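Local coordinates for glucose-binding protein (Thermus thermophilus HB27, PDB 2B3F) that binds galactose or glucose and probably delivers the sugar to a binding-protein-dependent transport system as its extracellular solute-binding component, at residues M334-W337 with R338-R341; D320-P323 with S324-N327; N327-G330 with Q331-R335. All blocks are in the same frame, centred on the assembly; numbering follows the deposited sequence.

Contact 1. Residues M334-W337 with R338-R341; sequences MRDW and RSNR
The backbone carbonyl of D336 receives two amides, at very different quality: N340 N reaches D336 O at 2.9 Å with an N-H...O angle of 151°, whereas the bond from S339 N is weak. R335 O is likewise shared, by weak bonds from R338 N and S339 N, so i to i+3 and i to i+4 bonding mix here. The N340 side chain folds back over this turn, with CG anti to its own carbonyl carbon (chi1 -73°), which brings N340 OD1 to 3.8 Å from D336 CB. The N340 amide and D336 carboxylate planes lie 24° apart. S339 OG donates to N340 OD1 at 2.9 Å and helps to hold the amide's rotation, together with a water that also donates to N340 OD1. Another water donates to both D336 OD1, at 2.7 Å, and S339 OG; D336 OD2 is salt-bridged to R120. On another side of the turn, R338 CD lies 3.9 Å from W337 CD1, the guanidinium nearly perpendicular to the indole, and a water in the indole plane links R338 NE to M334 O. W337 itself packs against F273 and M275 of strand 272-280. Mixed bonding, followed by N340 leaving helical angles, is characteristic of a helix C-terminus, here where helix 328-339 passes into strand 341-344.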
loop_
_atom_site.group_PDB
_atom_site.type_symbol
_atom_site.label_atom_id
_atom_site.label_comp_id
_atom_site.label_asym_id
_atom_site.label_seq_id
_atom_site.Cartn_x
_atom_site.Cartn_y
_atom_site.Cartn_z
ATOM N N MET A 334 4.095 3.885 -14.235
ATOM C CA MET A 334 3.556 5.159 -14.720
ATOM C C MET A 334 2.622 4.945 -15.907
ATOM O O MET A 334 1.547 5.542 -15.981
ATOM C CB MET A 334 4.693 6.109 -15.090
ATOM C CG MET A 334 5.328 6.758 -13.884
ATOM S SD MET A 334 6.766 7.782 -14.225
ATOM C CE MET A 334 5.966 9.287 -14.819
ATOM N N ARG A 335 3.016 4.066 -16.814
ATOM C CA ARG A 335 2.178 3.741 -17.972
ATOM C C ARG A 335 0.852 3.110 -17.546
ATOM O O ARG A 335 -0.235 3.544 -17.965
ATOM C CB ARG A 335 2.927 2.819 -18.926
ATOM C CG ARG A 335 4.059 3.522 -19.663
ATOM C CD ARG A 335 4.545 2.711 -20.833
ATOM N NE ARG A 335 5.249 1.503 -20.412
ATOM C CZ ARG A 335 6.545 1.455 -20.106
ATOM N NH1 ARG A 335 7.300 2.539 -20.142
ATOM N NH2 ARG A 335 7.087 0.309 -19.748
ATOM N N ASP A 336 0.935 2.090 -16.689
ATOM C CA ASP A 336 -0.279 1.421 -16.200
ATOM C C ASP A 336 -1.206 2.323 -15.397
ATOM O O ASP A 336 -2.420 2.201 -15.485
ATOM C CB ASP A 336 0.089 0.185 -15.365
ATOM C CG ASP A 336 0.658 -0.936 -16.205
ATOM O OD1 ASP A 336 0.708 -0.802 -17.462
ATOM O OD2 ASP A 336 1.056 -1.973 -15.628
ATOM N N TRP A 337 -0.645 3.253 -14.632
ATOM C CA TRP A 337 -1.451 4.217 -13.880
ATOM C C TRP A 337 -2.364 5.016 -14.824
ATOM O O TRP A 337 -3.510 5.306 -14.500
ATOM C CB TRP A 337 -0.522 5.133 -13.091
ATOM C CG TRP A 337 -1.123 6.235 -12.327
ATOM C CD1 TRP A 337 -0.784 7.570 -12.416
ATOM C CD2 TRP A 337 -2.127 6.154 -11.305
ATOM N NE1 TRP A 337 -1.516 8.301 -11.532
ATOM C CE2 TRP A 337 -2.351 7.468 -10.837
ATOM C CE3 TRP A 337 -2.868 5.113 -10.753
ATOM C CZ2 TRP A 337 -3.279 7.758 -9.840
ATOM C CZ3 TRP A 337 -3.784 5.397 -9.756
ATOM C CH2 TRP A 337 -3.993 6.705 -9.313
ATOM N N ARG A 338 -1.836 5.350 -15.992
ATOM C CA ARG A 338 -2.583 6.179 -16.947
ATOM C C ARG A 338 -3.580 5.398 -17.805
ATOM O O ARG A 338 -4.571 5.972 -18.278
ATOM C CB ARG A 338 -1.624 6.974 -17.861
ATOM C CG ARG A 338 -0.680 7.960 -17.141
ATOM C CD ARG A 338 -1.338 8.773 -16.048
ATOM N NE ARG A 338 -0.415 9.794 -15.552
ATOM C CZ ARG A 338 -0.385 11.062 -15.990
ATOM N NH1 ARG A 338 -1.280 11.491 -16.860
ATOM N NH2 ARG A 338 0.494 11.921 -15.495
ATOM N N SER A 339 -3.318 4.115 -18.018
ATOM C CA SER A 339 -4.119 3.300 -18.944
ATOM C C SER A 339 -5.126 2.355 -18.285
ATOM O O SER A 339 -6.130 1.969 -18.895
ATOM C CB SER A 339 -3.185 2.468 -19.810
ATOM O OG SER A 339 -2.575 1.439 -19.047
ATOM N N ASN A 340 -4.851 1.938 -17.052
ATOM C CA ASN A 340 -5.644 0.885 -16.439
ATOM C C ASN A 340 -6.908 1.389 -15.755
ATOM O O ASN A 340 -7.054 2.577 -15.454
ATOM C CB ASN A 340 -4.805 0.169 -15.362
ATOM C CG ASN A 340 -3.715 -0.728 -15.927
ATOM O OD1 ASN A 340 -3.242 -0.564 -17.064
ATOM N ND2 ASN A 340 -3.288 -1.684 -15.116
ATOM N N ARG A 341 -7.823 0.465 -15.484
ATOM C CA ARG A 341 -8.918 0.704 -14.574
ATOM C C ARG A 341 -8.335 0.780 -13.165
ATOM O O ARG A 341 -7.547 -0.089 -12.792
ATOM C CB ARG A 341 -9.895 -0.470 -14.649
ATOM C CG ARG A 341 -10.945 -0.523 -13.576
ATOM C CD ARG A 341 -12.053 0.471 -13.799
ATOM N NE ARG A 341 -13.046 0.444 -12.724
ATOM C CZ ARG A 341 -14.115 -0.360 -12.664
ATOM N NH1 ARG A 341 -14.392 -1.237 -13.620
ATOM N NH2 ARG A 341 -14.933 -0.270 -11.612
HETATM O O HOH W 1 1.977 8.368 -14.392
HETATM O O HOH W 2 -1.734 -2.727 -18.507
HETATM O O HOH W 3 -0.232 0.498 -19.657
HETATM O O HOH W 4 -5.958 5.140 -15.462
#

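Contact 2. Residues D320-P323 with S324-N327; sequences DSDP and SKYN
S324 and D322 meet through a short polar grip, in which both the hydroxyl and the amide of S324 donate to one carboxylate oxygen. S324 OG lies 2.7 Å from D322 OD1, on its syn side though 35° out of the carboxylate plane; S324 N approaches the same D322 OD1 at 3.0 Å from farther above that plane, and both donors come from the same face. The D322 carboxylate gets there because CG stands anti to the backbone N (chi1 -179°), which carries it forward over the start of the turn. Replacing D322 by an alanine would probably leave S324 N and S324 OG without their shared acceptor and the serine hydroxyl free to turn.

Two backbone bonds of i to i+3 spacing close the turn. K325 N donates to D322 O at 3.1 Å, with an N-H...O angle of 164°, and Y326 N donates to P323 O. Both donors stand above the plane of the carbonyl they meet.

The K325 chain bends at chi2 and crosses D322, but K325 NZ stays 4.7 Å from D322 OD2, too far for a salt bridge, though the opposite charges probably attract weakly.

Close contacts at the ring edge help to place Y326. D322 O lies in the ring plane, 3.4 Å from Y326 CD2, while S321 OG approaches Y326 CE2 obliquely at 3.5 Å. The polar anchor is D306: S321 OG and Y326 OH both bond to its OD1, and D322 N bonds to its other oxygen, tying the loop to helix 302-312. D322 OD1 accepting from S324 N forms an Asx turn, which here leads into a single 3-10 turn in the loop between helices 302-312 and 328-339.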
loop_
_atom_site.group_PDB
_atom_site.type_symbol
_atom_site.label_atom_id
_atom_site.label_comp_id
_atom_site.label_asym_id
_atom_site.label_seq_id
_atom_site.Cartn_x
_atom_site.Cartn_y
_atom_site.Cartn_z
ATOM N N ASP A 320 2.538 16.017 -13.521
ATOM C CA ASP A 320 3.657 16.569 -14.292
ATOM C C ASP A 320 4.996 15.872 -14.032
ATOM O O ASP A 320 6.056 16.326 -14.484
ATOM C CB ASP A 320 3.776 18.102 -14.121
ATOM C CG ASP A 320 4.130 18.546 -12.715
ATOM O OD1 ASP A 320 4.288 17.687 -11.795
ATOM O OD2 ASP A 320 4.260 19.793 -12.515
ATOM N N SER A 321 4.944 14.742 -13.316
ATOM C CA SER A 321 6.131 13.963 -13.035
ATOM C C SER A 321 6.963 13.638 -14.287
ATOM O O SER A 321 6.425 13.282 -15.332
ATOM C CB SER A 321 5.729 12.659 -12.316
ATOM O OG SER A 321 6.886 11.896 -11.964
ATOM N N ASP A 322 8.283 13.735 -14.148
ATOM C CA ASP A 322 9.230 13.461 -15.233
ATOM C C ASP A 322 9.615 11.976 -15.270
ATOM O O ASP A 322 10.371 11.522 -14.415
ATOM C CB ASP A 322 10.489 14.308 -15.015
ATOM C CG ASP A 322 11.546 14.119 -16.100
ATOM O OD1 ASP A 322 11.378 13.294 -17.032
ATOM O OD2 ASP A 322 12.588 14.802 -15.984
ATOM N N PRO A 323 9.134 11.223 -16.273
ATOM C CA PRO A 323 9.434 9.785 -16.290
ATOM C C PRO A 323 10.913 9.424 -16.439
ATOM O O PRO A 323 11.291 8.315 -16.105
ATOM C CB PRO A 323 8.627 9.252 -17.478
ATOM C CG PRO A 323 8.341 10.422 -18.298
ATOM C CD PRO A 323 8.308 11.620 -17.429
ATOM N N SER A 324 11.751 10.351 -16.918
ATOM C CA SER A 324 13.174 10.061 -17.098
ATOM C C SER A 324 13.904 9.930 -15.757
ATOM O O SER A 324 15.031 9.453 -15.725
ATOM C CB SER A 324 13.851 11.140 -17.973
ATOM O OG SER A 324 13.935 12.378 -17.290
ATOM N N LYS A 325 13.256 10.346 -14.663
ATOM C CA LYS A 325 13.821 10.228 -13.320
ATOM C C LYS A 325 13.589 8.839 -12.713
ATOM O O LYS A 325 14.136 8.549 -11.659
ATOM C CB LYS A 325 13.234 11.287 -12.394
ATOM C CG LYS A 325 13.496 12.725 -12.821
ATOM C CD LYS A 325 14.980 13.002 -12.937
ATOM C CE LYS A 325 15.243 14.470 -13.276
ATOM N NZ LYS A 325 16.685 14.682 -13.650
ATOM N N TYR A 326 12.823 7.995 -13.410
ATOM C CA TYR A 326 12.395 6.677 -12.913
ATOM C C TYR A 326 13.051 5.566 -13.722
ATOM O O TYR A 326 13.314 5.708 -14.925
ATOM C CB TYR A 326 10.848 6.556 -12.956
ATOM C CG TYR A 326 10.207 7.522 -12.002
ATOM C CD1 TYR A 326 9.758 7.114 -10.747
ATOM C CD2 TYR A 326 10.098 8.885 -12.322
ATOM C CE1 TYR A 326 9.220 8.025 -9.845
ATOM C CE2 TYR A 326 9.573 9.796 -11.436
ATOM C CZ TYR A 326 9.114 9.373 -10.196
ATOM O OH TYR A 326 8.619 10.285 -9.302
ATOM N N ASN A 327 13.331 4.459 -13.040
ATOM C CA ASN A 327 13.885 3.275 -13.661
ATOM C C ASN A 327 12.805 2.519 -14.440
ATOM O O ASN A 327 11.668 2.981 -14.562
ATOM C CB ASN A 327 14.610 2.393 -12.602
ATOM C CG ASN A 327 13.659 1.723 -11.621
ATOM O OD1 ASN A 327 12.483 1.552 -11.904
ATOM N ND2 ASN A 327 14.180 1.340 -10.454
#

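Contact 3. Residues N327-G330 with Q331-R335; sequences NAYG and QSAMR
This is a local helical contact, the capped first turns of helix 328-339, where residues 327-330 meet 331-335. N327 occupies the N-cap: its OD1 accepts from G330 N at 3.0 Å with an N-H...O angle of 168°, nearly in line with the side-chain carbonyl. Regular i to i+4 bonding follows at once. Q331 N donates to N327 O at 2.9 Å, A333 N to Y329 O at 2.9 Å with an angle of 168°, and the amides of S332 and M334 continue the series to A328 O and G330 O.

Side-chain contacts accompany the backbone bonds. The Y329 ring is carried along the helix by a CG anti to the backbone N (chi1 179°), and its far end reaches the A333 methyl, Y329 CE2 to A333 CB at 3.9 Å, in an oblique apolar contact. M334 CG lies 3.2 Å from G330 O, beside the carbonyl that its own amide bonds. On the outer side, R335 swings back so that Q331 O and S332 CA lie by one face of its guanidinium, toward the rim; a water in the guanidinium plane bridges R335 NH2, at 2.9 Å, to A328 O.

Around the turns, Y329 OH bonds to D243, and its ring meets W263 edge-to-face and also W125, of strands 262-265 and 123-126. N327 and Y329 touch helix 244-252 through T250 and A246, so the start of the helix packs against both helix 244-252 and the four-stranded sheet.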
loop_
_atom_site.group_PDB
_atom_site.type_symbol
_atom_site.label_atom_id
_atom_site.label_comp_id
_atom_site.label_asym_id
_atom_site.label_seq_id
_atom_site.Cartn_x
_atom_site.Cartn_y
_atom_site.Cartn_z
ATOM N N ASN A 327 13.331 4.459 -13.040
ATOM C CA ASN A 327 13.885 3.275 -13.661
ATOM C C ASN A 327 12.805 2.519 -14.440
ATOM O O ASN A 327 11.668 2.981 -14.562
ATOM C CB ASN A 327 14.610 2.393 -12.602
ATOM C CG ASN A 327 13.659 1.723 -11.621
ATOM O OD1 ASN A 327 12.483 1.552 -11.904
ATOM N ND2 ASN A 327 14.180 1.340 -10.454
ATOM N N ALA A 328 13.168 1.368 -14.989
ATOM C CA ALA A 328 12.267 0.606 -15.829
ATOM C C ALA A 328 10.989 0.183 -15.095
ATOM O O ALA A 328 9.922 0.175 -15.685
ATOM C CB ALA A 328 12.984 -0.594 -16.385
ATOM N N TYR A 329 11.096 -0.151 -13.803
ATOM C CA TYR A 329 9.884 -0.412 -13.029
ATOM C C TYR A 329 8.977 0.852 -12.938
ATOM O O TYR A 329 7.796 0.800 -13.295
ATOM C CB TYR A 329 10.118 -1.021 -11.606
ATOM C CG TYR A 329 8.744 -1.173 -11.017
ATOM C CD1 TYR A 329 7.904 -2.183 -11.461
ATOM C CD2 TYR A 329 8.208 -0.209 -10.154
ATOM C CE1 TYR A 329 6.594 -2.273 -11.031
ATOM C CE2 TYR A 329 6.900 -0.295 -9.725
ATOM C CZ TYR A 329 6.098 -1.332 -10.185
ATOM O OH TYR A 329 4.805 -1.435 -9.794
ATOM N N GLY A 330 9.533 1.957 -12.453
ATOM C CA GLY A 330 8.770 3.196 -12.272
ATOM C C GLY A 330 8.076 3.603 -13.563
ATOM O O GLY A 330 6.906 4.000 -13.549
ATOM N N GLN A 331 8.777 3.484 -14.684
ATOM C CA GLN A 331 8.202 3.861 -15.985
ATOM C C GLN A 331 7.056 2.947 -16.415
ATOM O O GLN A 331 6.057 3.417 -16.975
ATOM C CB GLN A 331 9.282 3.943 -17.067
ATOM C CG GLN A 331 10.283 5.039 -16.803
ATOM C CD GLN A 331 11.326 5.168 -17.901
ATOM O OE1 GLN A 331 11.385 4.340 -18.810
ATOM N NE2 GLN A 331 12.164 6.194 -17.810
ATOM N N SER A 332 7.176 1.653 -16.107
ATOM C CA SER A 332 6.096 0.690 -16.312
ATOM C C SER A 332 4.848 1.000 -15.472
ATOM O O SER A 332 3.718 0.968 -15.969
ATOM C CB SER A 332 6.598 -0.727 -15.983
ATOM O OG SER A 332 5.608 -1.697 -16.322
ATOM N N ALA A 333 5.053 1.281 -14.187
ATOM C CA ALA A 333 3.954 1.643 -13.298
ATOM C C ALA A 333 3.286 2.929 -13.766
ATOM O O ALA A 333 2.067 3.047 -13.714
ATOM C CB ALA A 333 4.449 1.790 -11.851
ATOM N N MET A 334 4.095 3.885 -14.235
ATOM C CA MET A 334 3.556 5.159 -14.720
ATOM C C MET A 334 2.622 4.945 -15.907
ATOM O O MET A 334 1.547 5.542 -15.981
ATOM C CB MET A 334 4.693 6.109 -15.090
ATOM C CG MET A 334 5.328 6.758 -13.884
ATOM S SD MET A 334 6.766 7.782 -14.225
ATOM C CE MET A 334 5.966 9.287 -14.819
ATOM N N ARG A 335 3.016 4.066 -16.814
ATOM C CA ARG A 335 2.178 3.741 -17.972
ATOM C C ARG A 335 0.852 3.110 -17.546
ATOM O O ARG A 335 -0.235 3.544 -17.965
ATOM C CB ARG A 335 2.927 2.819 -18.926
ATOM C CG ARG A 335 4.059 3.522 -19.663
ATOM C CD ARG A 335 4.545 2.711 -20.833
ATOM N NE ARG A 335 5.249 1.503 -20.412
ATOM C CZ ARG A 335 6.545 1.455 -20.106
ATOM N NH1 ARG A 335 7.300 2.539 -20.142
ATOM N NH2 ARG A 335 7.087 0.309 -19.748
HETATM O O HOH W 5 9.627 -0.082 -18.367
#

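How the contacts relate
Along the chain the order is contact 2, contact 3, contact 1: a loop after helix 302-312, then the start and the end of helix 328-339. Contacts 2 and 3 share N327 and have centres 8 Å apart; contacts 3 and 1 share M334 and R335 at 10 Å, and contacts 2 and 1 are 14 Å apart. The loop is fastened to the helix by Q331 NE2, 2.9 Å from P323 O in a probable hydrogen bond, and by M334, whose CE packs 3.8 Å from P323 CB. Together they cover most of the connection between helix 302-312, which includes the galactose-binding K312, and strand 341-344 of the larger mixed sheet.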